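Local structure of trehalose-6-phosphate phosphatase (Candida albicans, 5DXF) at residues 367-372 with 404-409; 151-156 with 205-210; 299-304 with 441-446. The protein belongs to glycosyltransferase family 20, and its N-terminal domain carries the paired Rossmann-like lobes of the GT-B fold. All coordinates share one frame; numbering follows the deposited sequence.

Interaction 1: 367-372 with 404-409; sequences VVLIQV and TPVLHY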
loop_
_atom_site.group_PDB
_atom_site.type_symbol
_atom_site.label_atom_id
_atom_site.label_comp_id
_atom_site.label_asym_id
_atom_site.label_seq_id
_atom_site.Cartn_x
_atom_site.Cartn_y
_atom_site.Cartn_z
ATOM N N VAL A 367 27.013 -4.534 -11.999
ATOM C CA VAL A 367 25.677 -4.470 -11.412
ATOM C C VAL A 367 25.414 -3.136 -10.732
ATOM O O VAL A 367 26.175 -2.704 -9.867
ATOM C CB VAL A 367 25.449 -5.595 -10.389
ATOM C CG1 VAL A 367 24.015 -5.564 -9.884
ATOM C CG2 VAL A 367 25.751 -6.934 -11.013
ATOM N N VAL A 368 24.326 -2.486 -11.132
ATOM C CA VAL A 368 23.928 -1.221 -10.533
ATOM C C VAL A 368 22.563 -1.342 -9.865
ATOM O O VAL A 368 21.588 -1.751 -10.495
ATOM C CB VAL A 368 23.883 -0.090 -11.575
ATOM C CG1 VAL A 368 23.316 1.178 -10.955
ATOM C CG2 VAL A 368 25.274 0.161 -12.143
ATOM N N LEU A 369 22.506 -0.995 -8.582
ATOM C CA LEU A 369 21.251 -1.000 -7.837
ATOM C C LEU A 369 20.657 0.404 -7.808
ATOM O O LEU A 369 21.266 1.330 -7.272
ATOM C CB LEU A 369 21.470 -1.523 -6.410
ATOM C CG LEU A 369 20.253 -1.717 -5.495
ATOM C CD1 LEU A 369 20.465 -2.898 -4.562
ATOM C CD2 LEU A 369 19.973 -0.463 -4.682
ATOM N N ILE A 370 19.472 0.562 -8.389
ATOM C CA ILE A 370 18.782 1.847 -8.375
ATOM C C ILE A 370 17.620 1.819 -7.391
ATOM O O ILE A 370 16.660 1.067 -7.569
ATOM C CB ILE A 370 18.261 2.231 -9.775
ATOM C CG1 ILE A 370 19.434 2.426 -10.736
ATOM C CG2 ILE A 370 17.413 3.496 -9.701
ATOM C CD1 ILE A 370 19.033 2.471 -12.190
ATOM N N GLN A 371 17.721 2.636 -6.347
ATOM C CA GLN A 371 16.672 2.733 -5.339
ATOM C C GLN A 371 16.087 4.140 -5.294
ATOM O O GLN A 371 16.802 5.109 -5.037
ATOM C CB GLN A 371 17.211 2.347 -3.956
ATOM C CG GLN A 371 16.143 2.257 -2.876
ATOM C CD GLN A 371 15.198 1.091 -3.088
ATOM O OE1 GLN A 371 15.590 0.049 -3.614
ATOM N NE2 GLN A 371 13.945 1.262 -2.685
ATOM N N VAL A 372 14.791 4.247 -5.565
ATOM C CA VAL A 372 14.076 5.503 -5.382
ATOM C C VAL A 372 13.199 5.383 -4.140
ATOM O O VAL A 372 12.380 4.470 -4.029
ATOM C CB VAL A 372 13.226 5.871 -6.616
ATOM C CG1 VAL A 372 12.639 4.621 -7.247
ATOM C CG2 VAL A 372 12.124 6.853 -6.234
ATOM N N THR A 404 28.980 3.492 -10.204
ATOM C CA THR A 404 28.381 3.638 -8.882
ATOM C C THR A 404 27.338 2.544 -8.658
ATOM O O THR A 404 26.261 2.574 -9.256
ATOM C CB THR A 404 27.729 5.022 -8.702
ATOM O OG1 THR A 404 28.717 6.045 -8.877
ATOM C CG2 THR A 404 27.116 5.150 -7.314
ATOM N N PRO A 405 27.670 1.566 -7.800
ATOM C CA PRO A 405 26.849 0.383 -7.505
ATOM C C PRO A 405 25.435 0.717 -7.033
ATOM O O PRO A 405 24.479 0.117 -7.527
ATOM C CB PRO A 405 27.636 -0.317 -6.394
ATOM C CG PRO A 405 29.038 0.119 -6.598
ATOM C CD PRO A 405 28.944 1.540 -7.061
ATOM N N VAL A 406 25.305 1.645 -6.088
ATOM C CA VAL A 406 23.988 2.030 -5.588
ATOM C C VAL A 406 23.634 3.477 -5.924
ATOM O O VAL A 406 24.367 4.404 -5.579
ATOM C CB VAL A 406 23.882 1.851 -4.063
ATOM C CG1 VAL A 406 22.487 2.240 -3.588
ATOM C CG2 VAL A 406 24.191 0.419 -3.676
ATOM N N LEU A 407 22.507 3.658 -6.602
ATOM C CA LEU A 407 21.984 4.989 -6.878
ATOM C C LEU A 407 20.728 5.220 -6.050
ATOM O O LEU A 407 19.760 4.462 -6.150
ATOM C CB LEU A 407 21.695 5.163 -8.370
ATOM C CG LEU A 407 22.941 5.186 -9.261
ATOM C CD1 LEU A 407 22.584 5.090 -10.738
ATOM C CD2 LEU A 407 23.776 6.428 -8.984
ATOM N N HIS A 408 20.755 6.264 -5.225
ATOM C CA HIS A 408 19.651 6.552 -4.315
ATOM C C HIS A 408 18.992 7.892 -4.627
ATOM O O HIS A 408 19.590 8.952 -4.432
ATOM C CB HIS A 408 20.138 6.537 -2.865
ATOM C CG HIS A 408 19.032 6.542 -1.857
ATOM N ND1 HIS A 408 19.258 6.713 -0.508
ATOM C CD2 HIS A 408 17.694 6.389 -1.995
ATOM C CE1 HIS A 408 18.108 6.668 0.140
ATOM N NE2 HIS A 408 17.142 6.473 -0.741
ATOM N N TYR A 409 17.751 7.834 -5.097
ATOM C CA TYR A 409 16.982 9.033 -5.394
ATOM C C TYR A 409 15.876 9.208 -4.362
ATOM O O TYR A 409 15.009 8.347 -4.229
ATOM C CB TYR A 409 16.389 8.962 -6.803
ATOM C CG TYR A 409 17.409 8.730 -7.892
ATOM C CD1 TYR A 409 18.128 9.787 -8.437
ATOM C CD2 TYR A 409 17.649 7.455 -8.382
ATOM C CE1 TYR A 409 19.062 9.575 -9.434
ATOM C CE2 TYR A 409 18.578 7.234 -9.376
ATOM C CZ TYR A 409 19.282 8.295 -9.900
ATOM O OH TYR A 409 20.209 8.076 -10.893
#
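The two aromatic rings of 404-409 meet 367-372 by their edges. Tyr409, on the face of the sheet shared with Ile370 and Leu407, presents CE2 to Ile370 CG2 at 3.9 Å, the methyl lying in the ring plane while the two side chains cross obliquely. His408, on the opposite face, brings CD2 to 3.4 Å from Gln371 O, again near the ring plane; its NE2 is taken by Ser373. The setting is a beta-alpha-beta unit of the Rossmann-like C-terminal lobe, in which strands 367-374 and 406-409 run parallel, joined through helix 381-398. Strand 367-374 lies between 406-409 and 332-339, bonded to both; Pro405 leads into strand 406-409.

Leu369 pairs with Val406, Ile370 with Leu407, Gln371 with His408 and Val372 with Tyr409, each pair on one face of the sheet. Ile370 and Leu407 lie side by side, Ile370 CG1 being 4.1 Å from Leu407 CD1, which also touches Val368 CG1. On the other face Leu369 CD2 rests against Val406 CG1 at 3.9 Å, beside Phe353 of helix 346-359. Gln371 bends at chi2 (69°), leading its amide away to Lys349 and Asp338. Leu369 N and Gln371 N donate to Pro405 O and Leu407 O, and Leu407 N donates to Leu369 O, nearly along the C=O axis. Gln371 O accepts from Tyr409 N at 2.9 Å and also receives the CA-H of His408, with His408 CA 3.3 Å away.

Interaction 2: 151-156 with 205-210; sequences YAENVL and DYYLLL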
loop_
_atom_site.group_PDB
_atom_site.type_symbol
_atom_site.label_atom_id
_atom_site.label_comp_id
_atom_site.label_asym_id
_atom_site.label_seq_id
_atom_site.Cartn_x
_atom_site.Cartn_y
_atom_site.Cartn_z
ATOM N N TYR A 151 -1.738 9.724 16.376
ATOM C CA TYR A 151 -2.144 8.447 16.939
ATOM C C TYR A 151 -2.064 7.321 15.921
ATOM O O TYR A 151 -1.648 6.216 16.228
ATOM C CB TYR A 151 -3.540 8.495 17.545
ATOM C CG TYR A 151 -3.862 7.211 18.251
ATOM C CD1 TYR A 151 -3.321 6.931 19.483
ATOM C CD2 TYR A 151 -4.663 6.260 17.661
ATOM C CE1 TYR A 151 -3.592 5.748 20.127
ATOM C CE2 TYR A 151 -4.938 5.070 18.296
ATOM C CZ TYR A 151 -4.398 4.825 19.533
ATOM O OH TYR A 151 -4.668 3.651 20.177
ATOM N N ALA A 152 -2.493 7.612 14.704
ATOM C CA ALA A 152 -2.477 6.635 13.642
ATOM C C ALA A 152 -1.074 6.212 13.283
ATOM O O ALA A 152 -0.826 5.046 13.042
ATOM C CB ALA A 152 -3.181 7.185 12.424
ATOM N N GLU A 153 -0.161 7.169 13.212
ATOM C CA GLU A 153 1.207 6.865 12.826
ATOM C C GLU A 153 2.172 6.469 13.931
ATOM O O GLU A 153 3.074 5.690 13.705
ATOM C CB GLU A 153 1.775 8.001 11.999
ATOM C CG GLU A 153 0.890 8.378 10.829
ATOM C CD GLU A 153 0.757 7.283 9.794
ATOM O OE1 GLU A 153 1.633 6.415 9.715
ATOM O OE2 GLU A 153 -0.234 7.301 9.053
ATOM N N ASN A 154 1.987 7.011 15.122
ATOM C CA ASN A 154 2.903 6.737 16.229
ATOM C C ASN A 154 2.489 5.538 17.076
ATOM O O ASN A 154 3.328 4.920 17.729
ATOM C CB ASN A 154 3.048 7.963 17.132
ATOM C CG ASN A 154 3.673 9.143 16.418
ATOM O OD1 ASN A 154 4.379 8.979 15.423
ATOM N ND2 ASN A 154 3.420 10.343 16.926
ATOM N N VAL A 155 1.202 5.209 17.075
ATOM C CA VAL A 155 0.710 4.137 17.931
ATOM C C VAL A 155 0.226 2.929 17.136
ATOM O O VAL A 155 0.714 1.818 17.328
ATOM C CB VAL A 155 -0.432 4.627 18.839
ATOM C CG1 VAL A 155 -0.872 3.518 19.776
ATOM C CG2 VAL A 155 0.012 5.846 19.630
ATOM N N LEU A 156 -0.725 3.154 16.236
ATOM C CA LEU A 156 -1.358 2.066 15.499
ATOM C C LEU A 156 -0.443 1.427 14.444
ATOM O O LEU A 156 -0.294 0.204 14.416
ATOM C CB LEU A 156 -2.651 2.568 14.845
ATOM C CG LEU A 156 -3.852 2.795 15.777
ATOM C CD1 LEU A 156 -4.949 3.585 15.076
ATOM C CD2 LEU A 156 -4.401 1.470 16.282
ATOM N N ASP A 205 -8.913 1.512 6.090
ATOM C CA ASP A 205 -7.678 1.641 6.852
ATOM C C ASP A 205 -7.754 2.126 8.293
ATOM O O ASP A 205 -8.815 2.386 8.824
ATOM C CB ASP A 205 -6.639 2.433 6.071
ATOM C CG ASP A 205 -5.552 1.561 5.514
ATOM O OD1 ASP A 205 -5.651 0.332 5.636
ATOM O OD2 ASP A 205 -4.592 2.101 4.947
ATOM N N TYR A 206 -6.584 2.232 8.902
ATOM C CA TYR A 206 -6.420 2.453 10.333
ATOM C C TYR A 206 -6.889 3.792 10.886
ATOM O O TYR A 206 -7.138 3.914 12.075
ATOM C CB TYR A 206 -4.991 2.140 10.765
ATOM C CG TYR A 206 -3.937 2.817 9.943
ATOM C CD1 TYR A 206 -3.624 2.368 8.680
ATOM C CD2 TYR A 206 -3.253 3.907 10.436
ATOM C CE1 TYR A 206 -2.652 2.990 7.928
ATOM C CE2 TYR A 206 -2.284 4.535 9.696
ATOM C CZ TYR A 206 -1.986 4.072 8.445
ATOM O OH TYR A 206 -1.021 4.705 7.713
ATOM N N TYR A 207 -6.964 4.807 10.043
ATOM C CA TYR A 207 -7.410 6.118 10.502
ATOM C C TYR A 207 -8.892 6.097 10.863
ATOM O O TYR A 207 -9.377 6.953 11.603
ATOM C CB TYR A 207 -7.152 7.182 9.432
ATOM C CG TYR A 207 -5.724 7.676 9.348
ATOM C CD1 TYR A 207 -5.379 8.939 9.809
ATOM C CD2 TYR A 207 -4.724 6.882 8.803
ATOM C CE1 TYR A 207 -4.076 9.401 9.727
ATOM C CE2 TYR A 207 -3.421 7.335 8.715
ATOM C CZ TYR A 207 -3.102 8.592 9.181
ATOM O OH TYR A 207 -1.804 9.040 9.097
ATOM N N LEU A 208 -9.605 5.108 10.339
ATOM C CA LEU A 208 -11.057 5.069 10.444
ATOM C C LEU A 208 -11.571 3.792 11.103
ATOM O O LEU A 208 -12.658 3.310 10.782
ATOM C CB LEU A 208 -11.667 5.228 9.052
ATOM C CG LEU A 208 -11.209 6.511 8.354
ATOM C CD1 LEU A 208 -11.828 6.639 6.973
ATOM C CD2 LEU A 208 -11.536 7.716 9.222
ATOM N N LEU A 209 -10.777 3.241 12.005
ATOM C CA LEU A 209 -11.114 2.025 12.730
ATOM C C LEU A 209 -12.328 2.182 13.623
ATOM O O LEU A 209 -13.087 1.246 13.824
ATOM C CB LEU A 209 -9.928 1.557 13.555
ATOM C CG LEU A 209 -8.767 0.981 12.761
ATOM C CD1 LEU A 209 -7.696 0.492 13.707
ATOM C CD2 LEU A 209 -9.221 -0.124 11.835
ATOM N N LEU A 210 -12.458 3.358 14.213
ATOM C CA LEU A 210 -13.577 3.687 15.074
ATOM C C LEU A 210 -14.912 3.672 14.344
ATOM O O LEU A 210 -15.930 3.277 14.904
ATOM C CB LEU A 210 -13.358 5.055 15.711
ATOM C CG LEU A 210 -12.315 5.100 16.826
ATOM C CD1 LEU A 210 -12.333 6.431 17.558
ATOM C CD2 LEU A 210 -12.530 3.948 17.789
#
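Glu153 and the consecutive tyrosines Tyr206 and Tyr207 illustrate how one carboxylate oxygen can serve two phenols. The Glu153 chain, bent at chi2 (-65°), carries OE2 between the two hydroxyls and crosses each tyrosine at about a right angle. Tyr206 OH donates to the syn lone pair of Glu153 OE2 at 3.0 Å, and Tyr207 OH donates to the anti lone pair of the same atom; the second bond is modelled at 2.3 Å, a length that carries no weight at this resolution. The carboxylate is turned 75° from the Tyr206 ring and 44° from that of Tyr207. Two donors on a buried oxygen would be expected to favour its charged form.

One helical position earlier, Ala152 CB sits over the centre of the Tyr207 ring, 3.5 Å from the centroid, in a CH-pi contact, and also reaches Tyr206 CD2 at 3.8 Å. Tyr207 CD2 lies over a face of Tyr206, offset toward the rim. Leu156 CD2 extends the apolar side to Leu209 CD1 at 4.3 Å.

This packing sets helix 147-160 on the loop that leaves strand 200-204 of the N-terminal lobe's sheet, with helices 173-194 and 244-251 packing on Leu156 and Leu209 through Tyr180 and Leu247.

Interaction 3: 299-304 with 441-446; sequences IGIDTE and SLEFVI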
loop_
_atom_site.group_PDB
_atom_site.type_symbol
_atom_site.label_atom_id
_atom_site.label_comp_id
_atom_site.label_asym_id
_atom_site.label_seq_id
_atom_site.Cartn_x
_atom_site.Cartn_y
_atom_site.Cartn_z
ATOM N N ILE A 299 -5.860 -6.726 -2.770
ATOM C CA ILE A 299 -6.084 -5.694 -3.772
ATOM C C ILE A 299 -5.195 -5.847 -4.992
ATOM O O ILE A 299 -4.072 -6.321 -4.900
ATOM C CB ILE A 299 -5.904 -4.285 -3.197
ATOM C CG1 ILE A 299 -6.518 -3.257 -4.140
ATOM C CG2 ILE A 299 -4.437 -3.985 -2.964
ATOM C CD1 ILE A 299 -6.904 -1.972 -3.454
ATOM N N GLY A 300 -5.722 -5.446 -6.141
ATOM C CA GLY A 300 -4.976 -5.505 -7.384
ATOM C C GLY A 300 -4.747 -4.112 -7.939
ATOM O O GLY A 300 -5.312 -3.140 -7.437
ATOM N N ILE A 301 -3.892 -4.037 -8.948
ATOM C CA ILE A 301 -3.616 -2.811 -9.683
ATOM C C ILE A 301 -4.548 -2.592 -10.868
ATOM O O ILE A 301 -5.253 -3.491 -11.286
ATOM C CB ILE A 301 -2.152 -2.744 -10.144
ATOM C CG1 ILE A 301 -1.743 -4.019 -10.852
ATOM C CG2 ILE A 301 -1.237 -2.540 -8.959
ATOM C CD1 ILE A 301 -0.268 -4.067 -11.167
ATOM N N ASP A 302 -4.542 -1.383 -11.407
ATOM C CA ASP A 302 -5.267 -1.101 -12.627
ATOM C C ASP A 302 -4.358 -1.487 -13.752
ATOM O O ASP A 302 -3.572 -0.696 -14.229
ATOM C CB ASP A 302 -5.561 0.377 -12.731
ATOM C CG ASP A 302 -6.397 0.710 -13.917
ATOM O OD1 ASP A 302 -6.350 -0.047 -14.899
ATOM O OD2 ASP A 302 -7.113 1.719 -13.860
ATOM N N THR A 303 -4.467 -2.739 -14.156
ATOM C CA THR A 303 -3.546 -3.329 -15.101
ATOM C C THR A 303 -3.571 -2.694 -16.475
ATOM O O THR A 303 -2.539 -2.522 -17.097
ATOM C CB THR A 303 -3.827 -4.821 -15.245
ATOM O OG1 THR A 303 -3.955 -5.388 -13.946
ATOM C CG2 THR A 303 -2.696 -5.491 -15.938
ATOM N N GLU A 304 -4.754 -2.371 -16.960
ATOM C CA GLU A 304 -4.877 -1.826 -18.315
ATOM C C GLU A 304 -4.191 -0.467 -18.441
ATOM O O GLU A 304 -3.502 -0.215 -19.431
ATOM C CB GLU A 304 -6.357 -1.727 -18.754
ATOM C CG GLU A 304 -7.175 -0.524 -18.242
ATOM C CD GLU A 304 -8.444 -0.288 -19.055
ATOM O OE1 GLU A 304 -8.390 -0.432 -20.297
ATOM O OE2 GLU A 304 -9.495 0.041 -18.459
ATOM N N SER A 441 5.796 -4.596 -7.126
ATOM C CA SER A 441 6.082 -5.904 -7.708
ATOM C C SER A 441 5.135 -6.218 -8.862
ATOM O O SER A 441 5.567 -6.648 -9.934
ATOM C CB SER A 441 5.993 -6.997 -6.641
ATOM O OG SER A 441 4.745 -6.960 -5.973
ATOM N N LEU A 442 3.844 -5.999 -8.633
ATOM C CA LEU A 442 2.822 -6.217 -9.650
ATOM C C LEU A 442 3.063 -5.333 -10.875
ATOM O O LEU A 442 3.086 -5.820 -12.018
ATOM C CB LEU A 442 1.435 -5.949 -9.065
ATOM C CG LEU A 442 1.089 -6.643 -7.745
ATOM C CD1 LEU A 442 -0.241 -6.137 -7.201
ATOM C CD2 LEU A 442 1.057 -8.152 -7.923
ATOM N N GLU A 443 3.249 -4.038 -10.628
ATOM C CA GLU A 443 3.562 -3.090 -11.697
ATOM C C GLU A 443 4.796 -3.517 -12.493
ATOM O O GLU A 443 4.815 -3.428 -13.723
ATOM C CB GLU A 443 3.768 -1.687 -11.123
ATOM C CG GLU A 443 2.482 -0.889 -10.986
ATOM C CD GLU A 443 2.594 0.244 -9.986
ATOM O OE1 GLU A 443 1.644 1.052 -9.895
ATOM O OE2 GLU A 443 3.624 0.324 -9.286
ATOM N N PHE A 444 5.817 -3.987 -11.782
ATOM C CA PHE A 444 7.036 -4.490 -12.406
ATOM C C PHE A 444 6.741 -5.677 -13.317
ATOM O O PHE A 444 7.242 -5.745 -14.447
ATOM C CB PHE A 444 8.056 -4.889 -11.337
ATOM C CG PHE A 444 9.217 -5.687 -11.865
ATOM C CD1 PHE A 444 10.300 -5.054 -12.455
ATOM C CD2 PHE A 444 9.230 -7.072 -11.762
ATOM C CE1 PHE A 444 11.374 -5.785 -12.938
ATOM C CE2 PHE A 444 10.297 -7.811 -12.243
ATOM C CZ PHE A 444 11.372 -7.166 -12.831
ATOM N N VAL A 445 5.937 -6.613 -12.819
ATOM C CA VAL A 445 5.579 -7.793 -13.598
ATOM C C VAL A 445 4.865 -7.379 -14.882
ATOM O O VAL A 445 5.139 -7.930 -15.951
ATOM C CB VAL A 445 4.693 -8.772 -12.793
ATOM C CG1 VAL A 445 4.159 -9.871 -13.690
ATOM C CG2 VAL A 445 5.479 -9.376 -11.640
ATOM N N ILE A 446 3.964 -6.400 -14.785
ATOM C CA ILE A 446 3.328 -5.868 -15.991
ATOM C C ILE A 446 4.372 -5.288 -16.946
ATOM O O ILE A 446 4.350 -5.549 -18.153
ATOM C CB ILE A 446 2.292 -4.766 -15.678
ATOM C CG1 ILE A 446 1.094 -5.334 -14.922
ATOM C CG2 ILE A 446 1.824 -4.098 -16.961
ATOM C CD1 ILE A 446 0.022 -4.306 -14.674
#
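Asp302 OD1 is held by two donors, the backbone N of Lys305 and NE2 of Gln513. The first bond makes Asp302 the N-cap of helix 303-311, its CG lying anti to the backbone N (chi1 -176°) and its CB directed away from segment 441-446; a carboxylate in this position would probably be stabilised by the N-terminal end of the helix. The residue also centres an inverse gamma turn, so the chain bends sharply just before the helix starts.

The acid takes no part in the contact, which its neighbours Ile301 and Thr303 carry. No hydrogen bond joins the two segments. Ile301 holds CG1 in the crowded position between the backbone N and the carbonyl carbon (chi1 50°), and its extended end drives CD1 onto the helix, 3.3 Å from Leu442 CB, crossing that side chain obliquely. The same methyl meets Ile446 CD1 tip to tip at 3.5 Å, so it bridges residues one helical turn apart. Thr303 turns CG2 anti to its backbone N (chi1 -47° for OG1) and lays that methyl against Ile446 CD1. Glu443 contributes its CG, 4.2 Å from Ile301 CD1, while its OE2 bonds to Tyr418 OH.

Segment 299-304 is where the chain, having left strand 290-296, passes from the N-terminal toward the C-terminal lobe of the GT-B fold, and Ile301 and Thr303 pack this crossing onto a C-lobe helix. Helix 303-311 packs on helix 439-447 through Ile306; helix 493-509 touches Thr303, Leu442 and Val445, and strand 455-458 lies against Ser441, Phe444 and Val445.

The three contacts sample both lobes of the GT-B architecture and the chain between them. Interaction 2 belongs to the N-terminal lobe and closes before either of the others opens. The segments of interaction 3 are 137 positions apart at their closest ends, and interaction 1 is nested wholly inside that loop, as part of the C-terminal lobe. None touches another: centres of interactions 1 and 3 lie 23 Å apart, those of 2 and 3 27 Å, and those of 1 and 2 34 Å. Nearest atoms come within about 9 Å between interactions 2 and 3, which flank the chain's centre on opposite sides, and about 10 Å between 1 and 3.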